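PDB 5C79: Arf-GAP from Mus musculus, which probably stimulates GTP hydrolysis by the small GTPase Arf1 in a phosphoinositide-dependent way, its PH domain binding phosphatidylinositol 4,5-bisphosphate. Local coordinates for residues A[35-40]-A[117-122]; A[44-49]-A[54-59]; A[83-88]-A[130-135]. All coordinates share one frame; numbering follows the deposited sequence.

Contact 1. Residues A[35-40]-A[117-122]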
# COMPACT_ATOMS: atom_id res chain seq x y z
N LYS A 35 11.54 -0.19 -12.56
CA LYS A 35 11.43 -1.36 -13.50
C LYS A 35 12.13 -2.60 -12.95
O LYS A 35 12.03 -3.68 -13.52
CB LYS A 35 11.94 -0.99 -14.88
CG LYS A 35 11.15 0.09 -15.62
CD LYS A 35 11.65 0.19 -17.05
CE LYS A 35 10.84 1.19 -17.83
NZ LYS A 35 11.48 1.44 -19.13
N GLU A 36 12.78 -2.48 -11.80
CA GLU A 36 13.23 -3.65 -11.01
C GLU A 36 12.09 -4.42 -10.35
O GLU A 36 12.30 -5.48 -9.79
CB GLU A 36 14.33 -3.30 -10.02
CG GLU A 36 15.65 -2.94 -10.66
CD GLU A 36 16.60 -2.40 -9.62
OE1 GLU A 36 16.55 -1.18 -9.37
OE2 GLU A 36 17.31 -3.20 -9.01
N TYR A 37 10.87 -3.87 -10.45
CA TYR A 37 9.69 -4.47 -9.91
C TYR A 37 8.59 -4.50 -10.97
O TYR A 37 8.61 -3.74 -11.93
CB TYR A 37 9.21 -3.64 -8.73
CG TYR A 37 10.27 -3.67 -7.67
CD1 TYR A 37 10.36 -4.71 -6.77
CD2 TYR A 37 11.25 -2.69 -7.65
CE1 TYR A 37 11.40 -4.77 -5.86
CE2 TYR A 37 12.28 -2.72 -6.74
CZ TYR A 37 12.34 -3.74 -5.85
OH TYR A 37 13.39 -3.72 -4.94
N GLY A 38 7.65 -5.40 -10.77
CA GLY A 38 6.46 -5.45 -11.60
C GLY A 38 5.35 -4.52 -11.11
O GLY A 38 5.58 -3.55 -10.40
N SER A 39 4.13 -4.86 -11.49
CA SER A 39 2.95 -4.09 -11.11
C SER A 39 1.96 -4.85 -10.23
O SER A 39 0.90 -4.30 -9.91
CB SER A 39 2.23 -3.60 -12.38
OG SER A 39 1.85 -4.70 -13.19
N GLU A 40 2.31 -6.08 -9.85
CA GLU A 40 1.55 -6.91 -8.93
C GLU A 40 2.43 -7.37 -7.78
O GLU A 40 3.64 -7.57 -7.96
CB GLU A 40 1.01 -8.15 -9.65
CG GLU A 40 0.08 -7.85 -10.79
CD GLU A 40 -0.41 -9.09 -11.53
OE1 GLU A 40 -0.02 -10.22 -11.21
OE2 GLU A 40 -1.20 -8.92 -12.48
N ASP A 117 11.83 -4.17 1.25
CA ASP A 117 10.38 -4.39 1.02
C ASP A 117 9.61 -3.10 0.86
O ASP A 117 8.64 -3.07 0.12
CB ASP A 117 9.68 -5.32 2.01
CG ASP A 117 8.56 -6.14 1.33
OD1 ASP A 117 8.75 -6.67 0.18
OD2 ASP A 117 7.49 -6.28 1.89
N TYR A 118 10.05 -2.04 1.56
CA TYR A 118 9.55 -0.66 1.35
C TYR A 118 9.75 -0.24 -0.11
O TYR A 118 8.81 0.23 -0.74
CB TYR A 118 10.25 0.32 2.31
CG TYR A 118 10.30 1.80 2.02
CD1 TYR A 118 11.35 2.35 1.29
CD2 TYR A 118 9.32 2.68 2.52
CE1 TYR A 118 11.42 3.72 1.05
CE2 TYR A 118 9.40 4.05 2.30
CZ TYR A 118 10.44 4.55 1.56
OH TYR A 118 10.54 5.90 1.33
N ILE A 119 10.95 -0.44 -0.64
CA ILE A 119 11.24 -0.10 -2.05
C ILE A 119 10.34 -0.91 -2.98
O ILE A 119 9.77 -0.37 -3.92
CB ILE A 119 12.72 -0.29 -2.44
CG1 ILE A 119 13.59 0.79 -1.78
CG2 ILE A 119 12.94 -0.19 -3.95
CD1 ILE A 119 13.28 2.23 -2.16
N ALA A 120 10.18 -2.19 -2.69
CA ALA A 120 9.33 -3.09 -3.46
C ALA A 120 7.88 -2.64 -3.48
O ALA A 120 7.28 -2.47 -4.57
CB ALA A 120 9.43 -4.50 -2.97
N TRP A 121 7.31 -2.44 -2.28
CA TRP A 121 5.90 -1.95 -2.20
C TRP A 121 5.69 -0.64 -2.94
O TRP A 121 4.77 -0.48 -3.75
CB TRP A 121 5.44 -1.80 -0.75
CG TRP A 121 4.93 -3.05 -0.21
CD1 TRP A 121 5.53 -3.86 0.74
CD2 TRP A 121 3.73 -3.71 -0.60
NE1 TRP A 121 4.75 -5.00 0.92
CE2 TRP A 121 3.62 -4.90 0.14
CE3 TRP A 121 2.70 -3.38 -1.50
CZ2 TRP A 121 2.52 -5.79 -0.02
CZ3 TRP A 121 1.62 -4.25 -1.64
CH2 TRP A 121 1.54 -5.43 -0.89
N ILE A 122 6.54 0.34 -2.68
CA ILE A 122 6.36 1.65 -3.30
C ILE A 122 6.55 1.58 -4.83
O ILE A 122 5.80 2.19 -5.59
CB ILE A 122 7.26 2.69 -2.67
CG1 ILE A 122 6.77 2.96 -1.24
CG2 ILE A 122 7.21 4.00 -3.44
CD1 ILE A 122 7.71 3.82 -0.43
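Tyr-37 and Ala-120 mark where the two backbones come nearest, their CA atoms 6.6 Å apart. Segment 35-40 leaves the end of a 3-10 segment at 35-36 and runs as loop toward strand 41-48. Segment 117-122 is regular helix, with Trp-121 N bonded to Asp-117 O. No hydrogen bond joins the segments, and the contact is carried by one aromatic ring. The CG of Tyr-37 stands anti to its own carbonyl carbon (chi1 -62°), which swings the ring toward the helix and lays one face against Ala-120. Ala-120 CA sits over that face, 3.9 Å from the ring centroid and shifted toward the rim, in a CH-pi contact. Its methyl CB meets Tyr-37 CE1 at 3.5 Å. At the far end of the ring, Ile-119 CG2 is 3.7 Å from Tyr-37 OH and also touches CE2; the two side chains cross at about a right angle. Tyr-37 further touches Ser-123, Val-124 and Asn-127 along the same helix. A serine here would probably leave Ala-120 and Ile-119 without their aromatic cover and open a gap between loop and helix. The arrangement is plain packing of the N-terminal lead-in segment onto the C-terminal helix of a PH domain.

Contact 2. Residues A[44-49]-A[54-59]. With PBU ((2R)-3-{[(R)-hydroxy{[(1R,2R,3S,4R,5R,6S)-2,3,6-trihydroxy-4,5-bis(phosphonooxy)cyclohexyl]oxy}phosphoryl]oxy}propane-1 ,2-diyl dibutanoate), chain C.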
# COMPACT_ATOMS: atom_id res chain seq x y z
N PHE A 44 2.27 -8.56 2.91
CA PHE A 44 1.76 -7.96 4.14
C PHE A 44 2.32 -6.57 4.30
O PHE A 44 3.42 -6.25 3.86
CB PHE A 44 2.16 -8.82 5.32
CG PHE A 44 1.57 -10.20 5.29
CD1 PHE A 44 2.23 -11.26 4.66
CD2 PHE A 44 0.36 -10.44 5.88
CE1 PHE A 44 1.67 -12.53 4.63
CE2 PHE A 44 -0.21 -11.70 5.86
CZ PHE A 44 0.45 -12.74 5.22
N LEU A 45 1.52 -5.71 4.91
CA LEU A 45 1.96 -4.39 5.36
C LEU A 45 1.48 -4.19 6.80
O LEU A 45 0.45 -4.74 7.19
CB LEU A 45 1.36 -3.29 4.49
CG LEU A 45 2.06 -3.11 3.13
CD1 LEU A 45 1.22 -2.18 2.27
CD2 LEU A 45 3.46 -2.58 3.27
N LEU A 46 2.26 -3.47 7.60
CA LEU A 46 1.78 -2.97 8.90
C LEU A 46 0.89 -1.75 8.59
O LEU A 46 1.31 -0.88 7.86
CB LEU A 46 2.95 -2.59 9.80
CG LEU A 46 3.88 -3.71 10.19
CD1 LEU A 46 5.09 -3.17 10.93
CD2 LEU A 46 3.12 -4.70 11.07
N LYS A 47 -0.31 -1.72 9.16
CA LYS A 47 -1.24 -0.59 9.01
C LYS A 47 -1.48 -0.02 10.39
O LYS A 47 -1.88 -0.75 11.29
CB LYS A 47 -2.54 -1.03 8.38
CG LYS A 47 -3.60 0.10 8.44
CD LYS A 47 -4.93 -0.19 7.82
CE LYS A 47 -5.73 -1.26 8.51
NZ LYS A 47 -6.46 -0.94 9.76
N LYS A 48 -1.22 1.27 10.58
CA LYS A 48 -1.37 1.89 11.90
C LYS A 48 -2.85 2.06 12.26
O LYS A 48 -3.63 2.60 11.45
CB LYS A 48 -0.69 3.25 11.98
CG LYS A 48 -0.45 3.67 13.43
CD LYS A 48 0.24 5.00 13.57
CE LYS A 48 1.72 4.98 13.22
NZ LYS A 48 2.50 4.18 14.21
N SER A 49 -3.24 1.58 13.45
CA SER A 49 -4.56 1.86 13.99
C SER A 49 -4.59 3.32 14.47
O SER A 49 -3.57 4.00 14.54
CB SER A 49 -4.89 0.94 15.16
OG SER A 49 -4.12 1.26 16.30
N LYS A 54 -2.97 3.61 19.23
CA LYS A 54 -2.31 3.71 17.93
C LYS A 54 -1.18 2.65 17.89
O LYS A 54 -0.09 2.84 18.45
CB LYS A 54 -1.68 5.08 17.65
CG LYS A 54 -2.50 6.25 17.08
CD LYS A 54 -1.61 7.53 17.02
CE LYS A 54 -1.78 8.52 15.86
NZ LYS A 54 -2.98 9.45 15.84
N VAL A 55 -1.44 1.55 17.22
CA VAL A 55 -0.42 0.51 17.06
C VAL A 55 -0.35 0.03 15.62
O VAL A 55 -1.33 0.06 14.89
CB VAL A 55 -0.64 -0.71 17.98
CG1 VAL A 55 -0.45 -0.29 19.43
CG2 VAL A 55 -2.00 -1.34 17.76
N TRP A 56 0.81 -0.52 15.26
CA TRP A 56 0.97 -1.13 13.95
C TRP A 56 0.31 -2.51 13.96
O TRP A 56 0.52 -3.29 14.91
CB TRP A 56 2.44 -1.30 13.63
CG TRP A 56 3.17 -0.04 13.37
CD1 TRP A 56 4.12 0.55 14.16
CD2 TRP A 56 3.00 0.83 12.24
NE1 TRP A 56 4.55 1.74 13.58
CE2 TRP A 56 3.90 1.91 12.39
CE3 TRP A 56 2.21 0.77 11.11
CZ2 TRP A 56 4.01 2.93 11.43
CZ3 TRP A 56 2.28 1.78 10.18
CH2 TRP A 56 3.16 2.87 10.34
N GLN A 57 -0.48 -2.79 12.94
CA GLN A 57 -1.20 -4.05 12.82
C GLN A 57 -0.96 -4.65 11.46
O GLN A 57 -1.19 -4.00 10.42
CB GLN A 57 -2.70 -3.89 13.08
CG GLN A 57 -2.98 -3.29 14.45
CD GLN A 57 -4.44 -3.11 14.76
OE1 GLN A 57 -5.17 -2.45 14.04
NE2 GLN A 57 -4.87 -3.67 15.89
N ARG A 58 -0.51 -5.90 11.45
CA ARG A 58 -0.18 -6.56 10.18
C ARG A 58 -1.43 -6.94 9.40
O ARG A 58 -2.36 -7.58 9.92
CB ARG A 58 0.70 -7.80 10.42
CG ARG A 58 1.22 -8.36 9.12
CD ARG A 58 2.47 -9.18 9.27
NE ARG A 58 2.12 -10.40 9.97
CZ ARG A 58 3.01 -11.21 10.54
NH1 ARG A 58 4.33 -10.92 10.53
NH2 ARG A 58 2.58 -12.30 11.15
N ARG A 59 -1.45 -6.57 8.13
CA ARG A 59 -2.56 -6.90 7.24
C ARG A 59 -2.10 -7.50 5.93
O ARG A 59 -1.07 -7.12 5.36
CB ARG A 59 -3.37 -5.64 6.95
CG ARG A 59 -3.99 -5.02 8.18
CD ARG A 59 -5.08 -5.91 8.74
NE ARG A 59 -5.72 -5.34 9.93
CZ ARG A 59 -5.51 -5.69 11.20
NH1 ARG A 59 -4.62 -6.61 11.56
NH2 ARG A 59 -6.21 -5.09 12.17
P1 PBU C . -8.59 -3.51 17.35
P4 PBU C . -9.02 1.25 10.98
P5 PBU C . -9.33 -3.58 10.23
C3' PBU C . -9.17 -2.97 19.83
C2' PBU C . -10.22 -1.96 20.23
O2' PBU C . -9.57 -0.80 20.80
C1' PBU C . -11.26 -2.66 21.12
O1' PBU C . -12.54 -2.18 20.74
C1 PBU C . -8.77 -2.14 15.03
O1 PBU C . -9.41 -2.73 16.17
C2 PBU C . -8.64 -0.60 15.17
O2 PBU C . -9.85 0.12 15.36
C3 PBU C . -8.07 -0.03 13.91
O3 PBU C . -8.01 1.42 14.01
C4 PBU C . -8.92 -0.56 12.75
O4 PBU C . -8.35 -0.02 11.62
C5 PBU C . -8.93 -2.05 12.52
O5 PBU C . -9.71 -2.49 11.37
C6 PBU C . -9.53 -2.60 13.77
O6 PBU C . -9.46 -3.99 13.58
C7 PBU C . -8.93 -0.96 22.11
O7 PBU C . -7.85 -1.50 22.21
C8 PBU C . -9.61 -0.38 23.33
C9 PBU C . -9.17 1.07 23.45
C10 PBU C . -9.42 1.76 22.13
C11 PBU C . -13.61 -3.02 20.24
O11 PBU C . -13.37 -4.07 19.66
C12 PBU C . -15.02 -2.56 20.46
C13 PBU C . -15.21 -2.31 21.95
C14 PBU C . -14.75 -0.93 22.35
O41 PBU C . -8.64 2.55 11.67
O42 PBU C . -10.47 0.81 10.88
O43 PBU C . -8.24 1.30 9.69
O51 PBU C . -10.26 -3.08 9.13
O52 PBU C . -7.88 -3.22 9.95
O53 PBU C . -9.44 -5.01 10.56
OP1 PBU C . -9.59 -3.49 18.58
OP2 PBU C . -7.30 -2.76 17.61
OP3 PBU C . -8.56 -4.99 17.10
O HOH W 1 -4.65 -1.08 11.78
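Phe-44 and Arg-58 meet first, CB to CG at 3.9 Å, where strand 44-48 pairs with strand 56-59 in an antiparallel hairpin. The Arg-58 guanidinium is far from the Phe-44 ring, so any cation-pi attraction is weak. Leu-45 exchanges two backbone bonds with Arg-59, while its buried side chain packs against Trp-121. Leu-46 faces the other way, in a non-hydrogen-bonded pair with Arg-58. Its CB packs on Trp-56 CE3 at 3.7 Å, and its CD2 lies by the Arg-58 backbone. Phe-44, Leu-46, Trp-56 and Arg-58 belong to a second pocket for the same kind of lipid. Lys-47 pairs with Gln-57 through two backbone bonds. Its chain starts extended and bends at chi3 and chi4 (66° and 79°), which carries NZ to the lipid. Lys-47 NZ donates to PBU O52 at 2.7 Å and to O43 at 2.9 Å. A water accepts from the same NZ and donates to Lys-47 O and Gln-57 OE1. Arg-59 NE reaches PBU O52 at 3.0 Å, in the plane of its guanidinium, and NH2 adds a weak bond. Gln-57 NE2 donates to PBU OP2 at 3.1 Å. Lys-48 turns to the opposite face and lays its end over the Trp-56 indole, with NZ 3.6 Å from the five-membered ring centroid in a cation-pi contact. Ser-49 closes the pairing: its N bonds to Val-55 O, and its OG accepts from Val-55 N at 2.8 Å and is also bonded to Arg-53 O. Arg-53, His-72, Ala-73 and Arg-106 also hydrogen-bond to the phosphoinositide. PBU O52 is thus gripped by lysine and arginine together, and its negative charge probably offsets the closeness of these two cations.

Contact 3. Residues A[83-88]-A[130-135]; sequences NLLTCQ and EEALTM
Leu-85 packs against Ala-132 and Leu-133, joining the turn after strand 80-83 to the last part of the C-terminal helix of the PH fold. The turn holds an Asx turn at Asn-83 and a short 3-10 segment at 84-85. The CA atoms of Leu-85 and Ala-132 are 6.7 Å apart, the nearest pair of the two segments.

The contact across the segments is apolar. The CB of Ala-132 points at the turn and meets Leu-85 CG at 3.8 Å, near the fork of the leucine. Both methyls of that fork lie by Ala-132 CB. CD2 also reaches Leu-133, 3.7 Å from its backbone N and 3.9 Å from its CB. Leu-85 has CG anti to its carbonyl carbon (chi1 -79°), which turns its end to the helix although its CB does not point there directly. Of the Leu-133 side chain, CB is the atom that meets Leu-85. This is a small surface contact. Beside it the buried Leu-84 packs on Leu-125 and Ser-128, so the turn meets the helix through two neighbouring leucines.

Hydrogen bonds lie inside each segment and none crosses. Asn-83 OD1 accepts from Leu-85 N at 3.0 Å, the donor standing above the amide plane. Asn-83 O takes Thr-86 N, which closes the turn. Outside the segments, Lys-129 NZ of the helix bonds to Cys-87 O and adds a polar tie to the packing. On the helix, Glu-130 O is held by Thr-134 N at 3.2 Å and by Thr-134 OG1 at 3.1 Å, the two donors reaching it from opposite faces of the carbonyl plane.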
# COMPACT_ATOMS: atom_id res chain seq x y z
N ASN A 83 -8.54 2.16 -5.36
CA ASN A 83 -8.23 2.44 -6.78
C ASN A 83 -6.98 3.32 -6.81
O ASN A 83 -6.98 4.48 -6.37
CB ASN A 83 -9.43 3.15 -7.44
CG ASN A 83 -9.08 3.79 -8.79
OD1 ASN A 83 -8.07 3.48 -9.41
ND2 ASN A 83 -9.93 4.76 -9.22
N LEU A 84 -5.88 2.75 -7.30
CA LEU A 84 -4.59 3.47 -7.22
C LEU A 84 -4.50 4.70 -8.13
O LEU A 84 -3.70 5.59 -7.87
CB LEU A 84 -3.42 2.53 -7.46
CG LEU A 84 -3.24 1.42 -6.39
CD1 LEU A 84 -2.18 0.44 -6.83
CD2 LEU A 84 -2.91 2.02 -5.04
N LEU A 85 -5.39 4.82 -9.09
CA LEU A 85 -5.47 6.11 -9.85
C LEU A 85 -5.79 7.34 -9.02
O LEU A 85 -5.42 8.45 -9.38
CB LEU A 85 -6.49 5.99 -10.99
CG LEU A 85 -6.00 5.29 -12.24
CD1 LEU A 85 -7.17 5.01 -13.15
CD2 LEU A 85 -4.95 6.14 -12.95
N THR A 86 -6.50 7.16 -7.93
CA THR A 86 -6.94 8.29 -7.13
C THR A 86 -6.34 8.24 -5.74
O THR A 86 -6.91 8.75 -4.79
CB THR A 86 -8.48 8.34 -7.12
OG1 THR A 86 -9.04 7.07 -6.70
CG2 THR A 86 -8.95 8.68 -8.49
N CYS A 87 -5.18 7.55 -5.64
CA CYS A 87 -4.34 7.56 -4.45
C CYS A 87 -2.95 8.09 -4.70
O CYS A 87 -2.45 8.11 -5.83
CB CYS A 87 -4.22 6.18 -3.80
SG CYS A 87 -5.80 5.46 -3.30
N GLN A 88 -2.35 8.59 -3.65
CA GLN A 88 -0.99 9.17 -3.73
C GLN A 88 -0.12 8.56 -2.64
O GLN A 88 -0.42 8.66 -1.45
CB GLN A 88 -1.00 10.68 -3.59
CG GLN A 88 0.37 11.34 -3.73
CD GLN A 88 1.05 11.02 -5.05
OE1 GLN A 88 0.48 11.28 -6.10
NE2 GLN A 88 2.26 10.47 -5.01
N GLU A 130 0.83 3.73 -12.81
CA GLU A 130 1.26 4.18 -14.14
C GLU A 130 0.60 3.35 -15.24
O GLU A 130 0.16 3.89 -16.27
CB GLU A 130 2.78 4.17 -14.25
CG GLU A 130 3.43 5.30 -13.46
CD GLU A 130 4.95 5.31 -13.57
OE1 GLU A 130 5.54 4.55 -14.42
OE2 GLU A 130 5.55 6.10 -12.80
N GLU A 131 0.56 2.04 -15.03
CA GLU A 131 -0.12 1.15 -15.96
C GLU A 131 -1.61 1.50 -16.08
O GLU A 131 -2.10 1.63 -17.19
CB GLU A 131 0.07 -0.30 -15.57
CG GLU A 131 -0.46 -1.23 -16.63
CD GLU A 131 -0.62 -2.62 -16.05
OE1 GLU A 131 -1.47 -2.81 -15.16
OE2 GLU A 131 0.16 -3.48 -16.47
N ALA A 132 -2.27 1.73 -14.94
CA ALA A 132 -3.70 2.07 -14.91
C ALA A 132 -3.98 3.37 -15.69
O ALA A 132 -5.02 3.49 -16.37
CB ALA A 132 -4.16 2.22 -13.47
N LEU A 133 -3.05 4.32 -15.61
CA LEU A 133 -3.23 5.64 -16.28
C LEU A 133 -3.12 5.51 -17.79
O LEU A 133 -3.90 6.12 -18.54
CB LEU A 133 -2.25 6.69 -15.77
CG LEU A 133 -2.39 8.11 -16.33
CD1 LEU A 133 -3.76 8.71 -16.09
CD2 LEU A 133 -1.32 8.98 -15.70
N THR A 134 -2.17 4.69 -18.24
CA THR A 134 -2.02 4.39 -19.67
C THR A 134 -3.35 3.85 -20.26
O THR A 134 -3.79 4.28 -21.31
CB THR A 134 -0.83 3.42 -19.90
OG1 THR A 134 0.36 3.98 -19.32
CG2 THR A 134 -0.60 3.18 -21.39
N MET A 135 -3.99 2.96 -19.53
CA MET A 135 -5.22 2.27 -19.95
C MET A 135 -6.52 3.04 -19.74
O MET A 135 -7.55 2.64 -20.27
CB MET A 135 -5.32 0.96 -19.17
CG MET A 135 -4.12 0.03 -19.36
SD MET A 135 -4.03 -1.42 -18.28
CE MET A 135 -5.42 -1.19 -17.18

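Contacts 1 and 3 both use helix 115-135, at different places along it, with centres about 15 Å apart. They touch where Ser-39 OG lies 3.9 Å from Glu-131 OE2, a packing approach. Contact 1 also touches the hairpin of contact 2: Trp-121 CD1 packs on Leu-45 CD2 at 3.5 Å, although their centres lie about 19 Å apart. Contact 1 thus backs onto the hairpin beside Phe-44, a residue of the second lipid pocket, but its segments take no part in gripping the lipid at the loop end of contact 2. Contact 3 is remote, on the other side of the chain's centre, its centre about 24 Å from that of contact 2 and its nearest atoms about 9 Å away.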